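Local coordinates for protein HTPA Reductase (PDB 5U5N) that probably reduces 4-hydroxy-tetrahydrodipicolinate to tetrahydrodipicolinate with NADH or NADPH, a step of lysine biosynthesis by the diaminopimelate pathway, at residues A[59-64]-A[90-95]; A[134-139]-A[233-238]; A[158-163]-A[168-173]; A[179-182]-A[188-191]; A[191-196]-A[202-207]. All blocks are in the same frame, centred on the assembly; numbering follows the deposited sequence.

Contact 1: A[59-64]-A[90-95]; sequences SEREDV and AEFYCK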
# COMPACT_ATOMS: atom_id res chain seq x y z
N SER A 59 38.83 -14.96 18.25
CA SER A 59 40.00 -15.83 18.05
C SER A 59 39.72 -17.30 18.34
O SER A 59 40.36 -18.17 17.75
CB SER A 59 41.17 -15.36 18.90
OG SER A 59 40.74 -15.16 20.23
N GLU A 60 38.78 -17.58 19.25
CA GLU A 60 38.39 -18.95 19.59
C GLU A 60 37.27 -19.56 18.70
O GLU A 60 36.65 -20.58 19.07
CB GLU A 60 37.92 -18.99 21.03
CG GLU A 60 38.95 -18.65 22.11
CD GLU A 60 38.31 -18.55 23.51
OE1 GLU A 60 37.08 -18.81 23.69
OE2 GLU A 60 39.01 -18.17 24.46
N ARG A 61 36.97 -18.96 17.56
CA ARG A 61 35.72 -19.31 16.85
C ARG A 61 35.64 -20.74 16.29
O ARG A 61 34.56 -21.29 16.14
CB ARG A 61 35.42 -18.30 15.76
CG ARG A 61 36.39 -18.28 14.60
CD ARG A 61 35.96 -17.19 13.64
NE ARG A 61 36.90 -17.09 12.53
CZ ARG A 61 36.67 -16.42 11.41
NH1 ARG A 61 35.52 -15.77 11.20
NH2 ARG A 61 37.61 -16.41 10.47
N GLU A 62 36.78 -21.34 16.01
CA GLU A 62 36.83 -22.75 15.60
C GLU A 62 36.33 -23.65 16.74
O GLU A 62 35.46 -24.50 16.54
CB GLU A 62 38.27 -23.15 15.22
CG GLU A 62 38.96 -22.26 14.18
CD GLU A 62 38.91 -22.81 12.77
OE1 GLU A 62 37.81 -22.87 12.16
OE2 GLU A 62 40.00 -23.18 12.27
N ASP A 63 36.91 -23.46 17.94
CA ASP A 63 36.59 -24.26 19.13
C ASP A 63 35.10 -24.04 19.48
O ASP A 63 34.34 -24.99 19.71
CB ASP A 63 37.43 -23.84 20.35
CG ASP A 63 38.94 -24.20 20.22
OD1 ASP A 63 39.31 -24.99 19.31
OD2 ASP A 63 39.74 -23.69 21.06
N VAL A 64 34.71 -22.78 19.50
CA VAL A 64 33.35 -22.41 19.85
C VAL A 64 32.32 -23.14 18.95
O VAL A 64 31.38 -23.72 19.46
CB VAL A 64 33.19 -20.89 19.83
CG1 VAL A 64 31.72 -20.47 19.81
CG2 VAL A 64 33.92 -20.32 21.00
N ALA A 90 30.98 -14.26 7.02
CA ALA A 90 30.23 -15.00 6.00
C ALA A 90 31.05 -16.14 5.41
O ALA A 90 30.54 -17.25 5.24
CB ALA A 90 29.74 -14.09 4.90
N GLU A 91 32.31 -15.87 5.08
CA GLU A 91 33.16 -16.94 4.57
C GLU A 91 33.37 -18.01 5.60
O GLU A 91 33.39 -19.19 5.27
CB GLU A 91 34.47 -16.40 4.08
CG GLU A 91 34.30 -15.63 2.80
CD GLU A 91 35.44 -14.65 2.56
OE1 GLU A 91 36.63 -15.06 2.64
OE2 GLU A 91 35.15 -13.46 2.27
N PHE A 92 33.47 -17.61 6.87
CA PHE A 92 33.60 -18.58 7.93
C PHE A 92 32.33 -19.46 8.02
O PHE A 92 32.44 -20.68 8.04
CB PHE A 92 33.89 -17.89 9.25
CG PHE A 92 34.04 -18.84 10.38
CD1 PHE A 92 35.15 -19.67 10.44
CD2 PHE A 92 33.07 -18.94 11.36
CE1 PHE A 92 35.30 -20.57 11.47
CE2 PHE A 92 33.23 -19.85 12.40
CZ PHE A 92 34.35 -20.66 12.45
N TYR A 93 31.15 -18.85 8.02
CA TYR A 93 29.91 -19.63 8.09
C TYR A 93 29.78 -20.59 6.93
O TYR A 93 29.44 -21.76 7.14
CB TYR A 93 28.66 -18.73 8.18
CG TYR A 93 28.68 -17.75 9.33
CD1 TYR A 93 29.28 -18.07 10.57
CD2 TYR A 93 28.12 -16.49 9.18
CE1 TYR A 93 29.30 -17.17 11.62
CE2 TYR A 93 28.13 -15.58 10.22
CZ TYR A 93 28.71 -15.92 11.43
OH TYR A 93 28.71 -14.99 12.44
N CYS A 94 30.07 -20.12 5.72
CA CYS A 94 29.93 -20.97 4.52
C CYS A 94 30.93 -22.13 4.48
O CYS A 94 30.57 -23.23 4.06
CB CYS A 94 30.05 -20.14 3.25
SG CYS A 94 28.71 -18.98 2.99
N LYS A 95 32.17 -21.90 4.90
CA LYS A 95 33.18 -22.96 4.98
C LYS A 95 32.75 -24.09 5.93
O LYS A 95 32.89 -25.26 5.61
CB LYS A 95 34.54 -22.40 5.41
CG LYS A 95 35.51 -23.48 5.78
CD LYS A 95 36.93 -23.00 6.02
CE LYS A 95 37.76 -24.16 6.53
NZ LYS A 95 39.20 -23.84 6.40

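Contact 2: A[134-139]-A[233-238]; sequences VAFVAA and FKHNVC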
# COMPACT_ATOMS: atom_id res chain seq x y z
N VAL A 134 9.67 -3.46 4.80
CA VAL A 134 10.00 -4.10 3.52
C VAL A 134 8.71 -4.38 2.70
O VAL A 134 8.70 -4.19 1.47
CB VAL A 134 10.79 -5.41 3.69
CG1 VAL A 134 10.93 -6.16 2.38
CG2 VAL A 134 12.16 -5.12 4.29
N ALA A 135 7.66 -4.87 3.37
CA ALA A 135 6.40 -5.20 2.68
C ALA A 135 5.74 -3.98 2.05
O ALA A 135 5.19 -4.09 0.92
CB ALA A 135 5.41 -5.88 3.63
N PHE A 136 5.75 -2.86 2.78
CA PHE A 136 5.19 -1.60 2.30
C PHE A 136 5.95 -1.09 1.08
O PHE A 136 5.34 -0.68 0.09
CB PHE A 136 5.22 -0.52 3.38
CG PHE A 136 4.94 0.85 2.86
CD1 PHE A 136 3.66 1.13 2.33
CD2 PHE A 136 5.91 1.86 2.88
CE1 PHE A 136 3.37 2.39 1.82
CE2 PHE A 136 5.60 3.13 2.38
CZ PHE A 136 4.33 3.39 1.84
N VAL A 137 7.28 -1.11 1.19
CA VAL A 137 8.15 -0.69 0.10
C VAL A 137 7.84 -1.49 -1.15
O VAL A 137 7.72 -0.92 -2.24
CB VAL A 137 9.65 -0.79 0.48
CG1 VAL A 137 10.56 -0.69 -0.74
CG2 VAL A 137 9.99 0.30 1.46
N ALA A 138 7.69 -2.79 -0.99
CA ALA A 138 7.63 -3.67 -2.14
C ALA A 138 6.25 -3.65 -2.78
O ALA A 138 6.12 -3.92 -4.01
CB ALA A 138 8.02 -5.07 -1.77
N ALA A 139 5.25 -3.33 -1.96
CA ALA A 139 3.88 -3.14 -2.43
C ALA A 139 3.84 -1.93 -3.31
O ALA A 139 3.38 -2.02 -4.46
CB ALA A 139 2.92 -2.95 -1.26
N PHE A 233 0.98 8.72 3.61
CA PHE A 233 1.46 7.44 4.08
C PHE A 233 2.61 7.70 5.05
O PHE A 233 3.49 8.50 4.76
CB PHE A 233 1.96 6.54 2.96
CG PHE A 233 1.06 6.43 1.80
CD1 PHE A 233 -0.26 6.03 1.94
CD2 PHE A 233 1.53 6.71 0.54
CE1 PHE A 233 -1.10 5.98 0.85
CE2 PHE A 233 0.69 6.67 -0.56
CZ PHE A 233 -0.62 6.30 -0.41
N LYS A 234 2.55 7.02 6.20
CA LYS A 234 3.58 7.07 7.21
C LYS A 234 4.02 5.68 7.62
O LYS A 234 3.18 4.77 7.76
CB LYS A 234 3.08 7.72 8.49
CG LYS A 234 2.87 9.19 8.40
CD LYS A 234 2.48 9.75 9.75
CE LYS A 234 2.31 11.25 9.60
NZ LYS A 234 1.62 11.80 10.80
N HIS A 235 5.32 5.55 7.86
CA HIS A 235 5.86 4.41 8.56
C HIS A 235 6.94 4.89 9.53
O HIS A 235 7.89 5.54 9.12
CB HIS A 235 6.28 3.29 7.60
CG HIS A 235 7.30 3.68 6.58
ND1 HIS A 235 8.65 3.56 6.79
CD2 HIS A 235 7.16 4.08 5.29
CE1 HIS A 235 9.30 3.95 5.71
NE2 HIS A 235 8.42 4.27 4.78
N ASN A 236 6.69 4.66 10.82
CA ASN A 236 7.42 5.23 11.92
C ASN A 236 7.94 4.09 12.80
O ASN A 236 7.14 3.32 13.33
CB ASN A 236 6.49 6.12 12.74
CG ASN A 236 6.10 7.39 12.03
OD1 ASN A 236 6.65 7.74 10.96
ND2 ASN A 236 5.18 8.11 12.63
N VAL A 237 9.27 4.00 12.95
CA VAL A 237 9.92 3.00 13.77
C VAL A 237 10.66 3.65 14.92
O VAL A 237 11.42 4.60 14.69
CB VAL A 237 10.92 2.18 12.94
CG1 VAL A 237 11.78 1.27 13.84
CG2 VAL A 237 10.17 1.36 11.92
N CYS A 238 10.44 3.14 16.14
CA CYS A 238 11.09 3.60 17.33
C CYS A 238 12.02 2.46 17.79
O CYS A 238 11.55 1.34 18.01
CB CYS A 238 10.08 3.90 18.44
SG CYS A 238 9.11 5.43 18.27

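Contact 3: A[158-163]-A[168-173]; sequences VTESHQ and DVSGTA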
# COMPACT_ATOMS: atom_id res chain seq x y z
N VAL A 158 7.94 14.76 0.77
CA VAL A 158 8.44 13.66 1.55
C VAL A 158 9.22 14.25 2.70
O VAL A 158 10.06 15.11 2.52
CB VAL A 158 9.35 12.73 0.73
CG1 VAL A 158 9.81 11.58 1.59
CG2 VAL A 158 8.62 12.21 -0.50
N THR A 159 8.86 13.82 3.90
CA THR A 159 9.50 14.23 5.12
C THR A 159 9.96 12.96 5.85
O THR A 159 9.30 11.90 5.79
CB THR A 159 8.53 15.05 6.01
OG1 THR A 159 8.00 16.15 5.27
CG2 THR A 159 9.26 15.65 7.19
N GLU A 160 11.12 13.06 6.48
CA GLU A 160 11.62 11.97 7.29
C GLU A 160 12.56 12.41 8.40
O GLU A 160 13.27 13.40 8.26
CB GLU A 160 12.32 10.89 6.42
CG GLU A 160 13.59 11.33 5.66
CD GLU A 160 14.89 10.75 6.25
OE1 GLU A 160 15.33 11.21 7.34
OE2 GLU A 160 15.48 9.81 5.65
N SER A 161 12.51 11.66 9.48
CA SER A 161 13.26 11.93 10.67
C SER A 161 14.07 10.70 11.09
O SER A 161 13.60 9.58 11.05
CB SER A 161 12.32 12.36 11.78
OG SER A 161 13.05 12.61 12.95
N HIS A 162 15.31 10.97 11.47
CA HIS A 162 16.31 9.97 11.91
C HIS A 162 17.18 10.73 12.90
O HIS A 162 17.15 11.97 12.93
CB HIS A 162 17.19 9.51 10.76
CG HIS A 162 16.57 8.45 9.90
ND1 HIS A 162 15.73 8.73 8.84
CD2 HIS A 162 16.67 7.10 9.94
CE1 HIS A 162 15.35 7.60 8.27
NE2 HIS A 162 15.90 6.60 8.92
N GLN A 163 17.97 9.99 13.70
CA GLN A 163 18.97 10.62 14.58
C GLN A 163 19.81 11.62 13.75
O GLN A 163 20.10 11.40 12.55
CB GLN A 163 19.89 9.58 15.25
N ASP A 168 21.95 11.86 4.58
CA ASP A 168 21.45 11.26 3.32
C ASP A 168 20.05 10.72 3.54
O ASP A 168 19.69 10.25 4.64
CB ASP A 168 22.38 10.16 2.76
CG ASP A 168 22.80 9.14 3.80
OD1 ASP A 168 22.11 9.00 4.85
OD2 ASP A 168 23.89 8.51 3.61
N VAL A 169 19.26 10.83 2.48
CA VAL A 169 17.89 10.32 2.46
C VAL A 169 17.96 8.81 2.72
O VAL A 169 18.82 8.12 2.11
CB VAL A 169 17.26 10.55 1.06
CG1 VAL A 169 15.85 9.98 1.01
CG2 VAL A 169 17.30 12.03 0.64
N SER A 170 17.08 8.27 3.58
CA SER A 170 17.11 6.83 3.90
C SER A 170 16.90 5.97 2.66
O SER A 170 16.13 6.37 1.76
CB SER A 170 16.07 6.46 4.99
OG SER A 170 14.77 6.23 4.46
N GLY A 171 17.59 4.85 2.58
CA GLY A 171 17.44 3.93 1.44
C GLY A 171 15.98 3.51 1.18
O GLY A 171 15.59 3.27 0.03
N THR A 172 15.22 3.40 2.27
CA THR A 172 13.80 3.13 2.23
C THR A 172 13.04 4.29 1.54
O THR A 172 12.27 4.06 0.64
CB THR A 172 13.25 2.86 3.65
OG1 THR A 172 13.87 1.70 4.21
CG2 THR A 172 11.77 2.65 3.63
N ALA A 173 13.28 5.53 1.98
CA ALA A 173 12.69 6.72 1.35
C ALA A 173 13.02 6.79 -0.13
O ALA A 173 12.13 7.01 -0.95
CB ALA A 173 13.11 8.01 2.05

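Contact 4: A[179-182]-A[188-191]; sequences SLRK and KDEQ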
# COMPACT_ATOMS: atom_id res chain seq x y z
N SER A 179 9.43 4.55 -6.70
CA SER A 179 8.12 4.02 -7.09
C SER A 179 7.18 5.17 -7.39
O SER A 179 6.49 5.14 -8.39
CB SER A 179 7.54 3.09 -6.01
OG SER A 179 8.32 1.92 -6.00
N LEU A 180 7.19 6.19 -6.56
CA LEU A 180 6.34 7.36 -6.71
C LEU A 180 6.58 8.10 -8.04
O LEU A 180 5.62 8.64 -8.61
CB LEU A 180 6.47 8.29 -5.52
CG LEU A 180 5.86 7.73 -4.22
CD1 LEU A 180 6.28 8.54 -2.99
CD2 LEU A 180 4.31 7.67 -4.33
N ARG A 181 7.82 8.05 -8.55
CA ARG A 181 8.14 8.55 -9.88
C ARG A 181 7.49 7.75 -10.99
O ARG A 181 7.08 8.33 -11.99
CB ARG A 181 9.66 8.57 -10.15
CG ARG A 181 10.37 9.65 -9.38
CD ARG A 181 11.77 9.96 -9.92
NE ARG A 181 12.45 10.73 -8.88
CZ ARG A 181 13.36 10.26 -8.03
NH1 ARG A 181 13.78 8.98 -8.10
NH2 ARG A 181 13.86 11.09 -7.11
N LYS A 182 7.41 6.43 -10.84
CA LYS A 182 6.72 5.62 -11.82
C LYS A 182 5.21 5.89 -11.83
O LYS A 182 4.57 5.65 -12.83
CB LYS A 182 7.00 4.15 -11.60
CG LYS A 182 8.44 3.81 -11.81
CD LYS A 182 8.64 2.33 -12.05
CE LYS A 182 10.14 2.01 -12.10
NZ LYS A 182 10.48 0.84 -12.96
N LYS A 188 12.79 15.45 -7.11
CA LYS A 188 14.21 15.11 -6.93
C LYS A 188 14.47 14.64 -5.50
O LYS A 188 13.83 15.11 -4.56
CB LYS A 188 15.09 16.33 -7.20
CG LYS A 188 14.92 16.99 -8.55
CD LYS A 188 15.55 18.39 -8.53
CE LYS A 188 14.59 19.40 -7.85
NZ LYS A 188 15.31 20.56 -7.24
N ASP A 189 15.46 13.77 -5.36
CA ASP A 189 15.90 13.27 -4.05
C ASP A 189 16.21 14.39 -3.05
O ASP A 189 15.87 14.28 -1.89
CB ASP A 189 17.10 12.34 -4.22
CG ASP A 189 16.73 11.02 -4.92
OD1 ASP A 189 15.56 10.59 -4.82
OD2 ASP A 189 17.61 10.42 -5.57
N GLU A 190 16.78 15.48 -3.53
CA GLU A 190 17.15 16.63 -2.69
C GLU A 190 15.96 17.31 -2.00
O GLU A 190 16.10 17.92 -0.93
CB GLU A 190 18.04 17.68 -3.43
CG GLU A 190 18.25 17.66 -4.98
CD GLU A 190 19.22 16.57 -5.51
OE1 GLU A 190 18.68 15.49 -5.86
OE2 GLU A 190 20.51 16.74 -5.59
N GLN A 191 14.78 17.18 -2.61
CA GLN A 191 13.57 17.74 -2.08
C GLN A 191 13.00 17.00 -0.85
O GLN A 191 12.08 17.52 -0.22
CB GLN A 191 12.48 17.77 -3.14
CG GLN A 191 12.77 18.69 -4.31
CD GLN A 191 11.59 18.71 -5.27
OE1 GLN A 191 11.62 18.07 -6.31
NE2 GLN A 191 10.52 19.39 -4.88

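Contact 5: A[191-196]-A[202-207]; sequences QVELVR and MTRMGV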
# COMPACT_ATOMS: atom_id res chain seq x y z
N GLN A 191 14.78 17.18 -2.61
CA GLN A 191 13.57 17.74 -2.08
C GLN A 191 13.00 17.00 -0.85
O GLN A 191 12.08 17.52 -0.22
CB GLN A 191 12.48 17.77 -3.14
CG GLN A 191 12.77 18.69 -4.31
CD GLN A 191 11.59 18.71 -5.27
OE1 GLN A 191 11.62 18.07 -6.31
NE2 GLN A 191 10.52 19.39 -4.88
N VAL A 192 13.55 15.83 -0.48
CA VAL A 192 13.19 15.20 0.78
C VAL A 192 13.53 16.20 1.86
O VAL A 192 14.51 16.85 1.78
CB VAL A 192 13.94 13.88 1.04
CG1 VAL A 192 13.67 13.35 2.45
CG2 VAL A 192 13.50 12.83 0.03
N GLU A 193 12.64 16.35 2.83
CA GLU A 193 12.81 17.27 3.96
C GLU A 193 13.30 16.46 5.16
O GLU A 193 12.52 15.76 5.84
CB GLU A 193 11.49 17.96 4.27
CG GLU A 193 11.56 19.12 5.23
CD GLU A 193 10.24 19.89 5.31
OE1 GLU A 193 9.22 19.61 4.59
OE2 GLU A 193 10.21 20.83 6.12
N LEU A 194 14.61 16.52 5.41
CA LEU A 194 15.19 15.88 6.58
C LEU A 194 14.86 16.72 7.81
O LEU A 194 15.21 17.87 7.91
CB LEU A 194 16.72 15.77 6.43
CG LEU A 194 17.27 15.12 5.16
CD1 LEU A 194 18.78 15.00 5.24
CD2 LEU A 194 16.66 13.76 4.85
N VAL A 195 14.14 16.12 8.75
CA VAL A 195 13.83 16.74 10.03
C VAL A 195 14.90 16.25 11.02
O VAL A 195 14.99 15.07 11.29
CB VAL A 195 12.43 16.31 10.51
CG1 VAL A 195 12.14 16.88 11.88
CG2 VAL A 195 11.38 16.79 9.52
N ARG A 196 15.70 17.18 11.51
CA ARG A 196 16.82 16.85 12.41
C ARG A 196 16.84 17.62 13.74
O ARG A 196 17.54 17.21 14.67
CB ARG A 196 18.16 16.98 11.65
CG ARG A 196 18.27 16.10 10.40
CD ARG A 196 18.37 14.62 10.76
NE ARG A 196 18.50 13.66 9.65
CZ ARG A 196 17.50 13.02 9.02
NH1 ARG A 196 16.23 13.28 9.31
NH2 ARG A 196 17.76 12.15 8.06
N MET A 202 9.98 15.87 17.80
CA MET A 202 8.93 15.57 18.77
C MET A 202 7.60 16.23 18.40
O MET A 202 6.62 15.53 18.21
CB MET A 202 9.33 16.02 20.16
CG MET A 202 10.48 15.23 20.75
SD MET A 202 10.90 15.67 22.44
CE MET A 202 9.27 15.73 23.21
N THR A 203 7.58 17.55 18.29
CA THR A 203 6.35 18.33 18.16
C THR A 203 5.65 18.13 16.80
O THR A 203 4.43 18.29 16.71
CB THR A 203 6.59 19.88 18.28
OG1 THR A 203 7.56 20.20 19.30
CG2 THR A 203 5.28 20.63 18.57
N ARG A 204 6.41 17.80 15.76
CA ARG A 204 5.88 17.72 14.41
C ARG A 204 5.88 16.31 13.85
O ARG A 204 4.94 15.95 13.16
CB ARG A 204 6.63 18.67 13.47
CG ARG A 204 6.39 18.38 11.99
CD ARG A 204 7.45 18.93 11.06
NE ARG A 204 6.93 18.98 9.69
CZ ARG A 204 7.64 19.18 8.57
NH1 ARG A 204 8.97 19.34 8.59
NH2 ARG A 204 7.00 19.19 7.40
N MET A 205 6.92 15.53 14.09
CA MET A 205 6.93 14.14 13.62
C MET A 205 6.34 13.17 14.64
O MET A 205 6.02 12.05 14.28
CB MET A 205 8.35 13.71 13.23
CG MET A 205 8.98 14.57 12.15
SD MET A 205 8.14 14.46 10.56
CE MET A 205 8.72 12.88 9.98
N GLY A 206 6.18 13.57 15.89
CA GLY A 206 5.65 12.70 16.94
C GLY A 206 6.66 11.73 17.55
O GLY A 206 6.25 10.77 18.20
N VAL A 207 7.96 11.97 17.36
CA VAL A 207 8.97 11.04 17.86
C VAL A 207 8.99 11.16 19.38
O VAL A 207 9.07 12.28 19.88
CB VAL A 207 10.37 11.34 17.28
CG1 VAL A 207 11.44 10.41 17.92
CG2 VAL A 207 10.38 11.18 15.77

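Contact 1: A[59-64]-A[90-95]
Arg61 lies flat along the ring of Phe92. The guanidinium and ring planes differ by only 12°, and their centres are 4.2 Å apart. The two side chains run past each other in opposite directions. The arginine therefore meets the phenylalanine along much of its length. Its CD sits over the middle of the ring face, 3.8 Å from the Phe92 centroid, as a CH-pi contact. The guanidinium is shifted toward the root of the phenylalanine, where Arg61 NH1 comes 3.3 Å from Phe92 CB. The cation-pi interaction is thus off-centre, with Arg61 CZ 33° from the ring normal. The first torsion of Arg61 (chi1 67°) sets CG between the backbone N and the carbonyl carbon, and the extended chain beyond carries the charge across the ring. Glu62 comes from another direction. Its chain bends at chi2, and OE1 lies in the ring plane, 3.5 Å from Phe92 CE1 at the edge.

The far end of Arg61 has a stronger partner: its NH2 forms a salt bridge with Asp88, just before the second segment. With an alanine here, one face of Phe92 is likely to lose the arginine and Asp88 this salt-bridge mate. The contact joins the start of helix 61-71 to helix 86-95 in the Rossmann-type nucleotide-binding half. The Arg61 side chain is about 6 Å from the bound NAD. Ring and carboxylate together hold the guanidinium: Phe92 supports its flat side, while the carboxylate of Asp88 probably balances its charge.

Contact 2: A[134-139]-A[233-238]
Helix 131-146 passes strand 229-238 with the two backbones well separated. The nearest CA atoms, those of Phe136 and His235, are 8.7 Å apart, and no hydrogen bond links the two segments. Phe136 bridges the distance: chi1 of 167° turns CG away from the backbone N and swings the ring out to the strand. Its ring is met by residues two apart on the strand. Phe136 CE2 comes 3.4 Å from His235 CD2. The rings meet obliquely, their planes at 56°, with centroids 5.3 Å apart. Phe136 CZ touches Phe233 CB at 4.1 Å. A serine at Phe136 would probably open a gap between helix and strand, taking away the ring that His235 CD2 and Phe233 CB lean on.

His235 is fixed from other sides too. Its NE2 is hydrogen-bonded to Tyr220, and its ring stacks on His218, both on the adjacent strand. All three touching residues are buried. Beyond them, residues 233-236 pair in an antiparallel ladder with a strand of the second subunit, so the sheet continues across the interface. The arrangement is a helix packed on a mixed beta sheet, the layered alpha/beta build of the C-terminal half of DapB reductases.

Contact 3: A[158-163]-A[168-173]
Glu160 reaches from strand 155-162 to the start of helix 171-182, within a beta-alpha-beta unit that ends in strand 193-195. The tight part of the contact is polar. Ser170 N donates to Glu160 OE2 at 3.0 Å, with an N-H...O angle of 154°, and meets the oxygen nearly along its C-O axis. Ser170 CB also packs against Glu160 OE2, at 3.5 Å, and His162 CE1 lies 3.5 Å from the same Ser170 CB. Glu160 bends at chi2 (107°), which turns its carboxylate toward the turn before the helix. The other oxygen, OE1, accepts from His162 ND1 at 2.9 Å. That proton comes from above the carboxylate plane, although the acceptor lies in the imidazole plane. OE1 also forms a salt bridge with Arg196. The buried carboxylate is thus gripped at both oxygens.

The outer side is looser. Asp168 is exposed, and its carboxylate stays well away from that of Glu160. Val169 sets its CB away from the strand and adds little. Ser170 is the N-cap of the helix: its OG accepts from Ala173 N at 3.0 Å and is also hydrogen-bonded to His218 NE2.

Contact 4: A[179-182]-A[188-191]
Arg181 NH2 and Asp189 OD1 form a salt bridge, 2.9 Å apart. The bond is fairly straight, with an N-H...O angle of 160°. The two flat groups meet differently. On the arginine side the oxygen lies in the guanidinium plane, at its edge. On the aspartate side the nitrogen comes from above the carboxylate, 63° out of its plane. The side chains cross at about a right angle, and their planes are turned 62° apart. One oxygen does the work: Asp189 OD2 stays 4.1 Å from Arg181 NH2. This is a single-bond bridge and not a two-pronged one. The same edge of the guanidinium passes the backbone, with Arg181 NH2 3.9 Å from Lys188 C.

The next shell places both groups. Arg181 NH2 is also hydrogen-bonded to the carbonyl oxygen of Phe187, so the one nitrogen ties together a backbone oxygen and a carboxylate. The arginine chain is extended from CG to NE, which carries its charge from the helix across to the turn. Asp189 begins a short 3-10 turn and packs beside Leu174 and Ile177 of helix 171-182. That turn is closed by two bonds. Gln191 N donates to Lys188 O at 3.0 Å, and Lys188 N donates to Gln191 OE1 at 3.0 Å.

The contact lies at the surface, away from the NAD site. It ties the last part of helix 171-182 to the loop that leads into strand 193-195. Solvent probably weakens the ion pair, and the accompanying bond to Phe187 O makes the hold depend on more than charge.

Contact 5: A[191-196]-A[202-207]
Val195 splits its branches between two neighbours. CG1 packs on Met205 CG at 3.9 Å, while CG2 lies 3.6 Å from Arg204 NH1. Met205 is bent at chi2 and chi3, and its SD comes 4.1 Å from Val195 CG2.

Beside this packing stands an ion pair. Arg204 NH1 donates to Glu193 OE2 at 3.1 Å, as part of a salt bridge. The N-H...O angle is 151°. The nitrogen stands almost directly above the carboxylate, 80° out of its plane, and the oxygen is tilted from the guanidinium plane. Arg204 starts with CG anti to the backbone N (chi1 164°) and runs extended, which brings its end to the Glu193 carboxylate.

The carbonyl of Val195 is well supplied. Its O accepts from Arg196 NH1 at 2.9 Å, from above the carbonyl plane, and from Gln201 NE2. Arg196 in turn gives NE to the carbonyl oxygen of Lys166.

Strand 193-195 lies at one margin of the mixed sheet. The Glu193-Arg204 and Val195-Met205 contacts join it to the residues that follow helix 198-203. Buried Val195 supplies the apolar hold. The polar hold centres on Arg204 NH1, which also forms a salt bridge with Glu200 on helix 198-203. One nitrogen is thus shared between two carboxylates, and its positive charge probably eases the closeness of the two acids.

How the contacts relate
Contact 1 stands alone in the N-terminal, Rossmann-type half, with its centre 35 to 43 Å from the others and on the opposite side of the chain's centre. Contacts 2 to 5 lie in the C-terminal half. Contacts 3, 4 and 5 follow one another inside the long loop closed by contact 2. Contacts 2, 3 and 5 reach the same four-stranded mixed sheet, and contacts 3 and 4 share helix 171-182. Contacts 3 and 5 are closest, 9 Å between centres, on neighbouring strands of the sheet. Contacts 4 and 5 share Gln191. Of the four, contact 2 is the one at the subunit interface, on a strand that pairs with the second subunit; contacts 3 to 5 lie within the subunit.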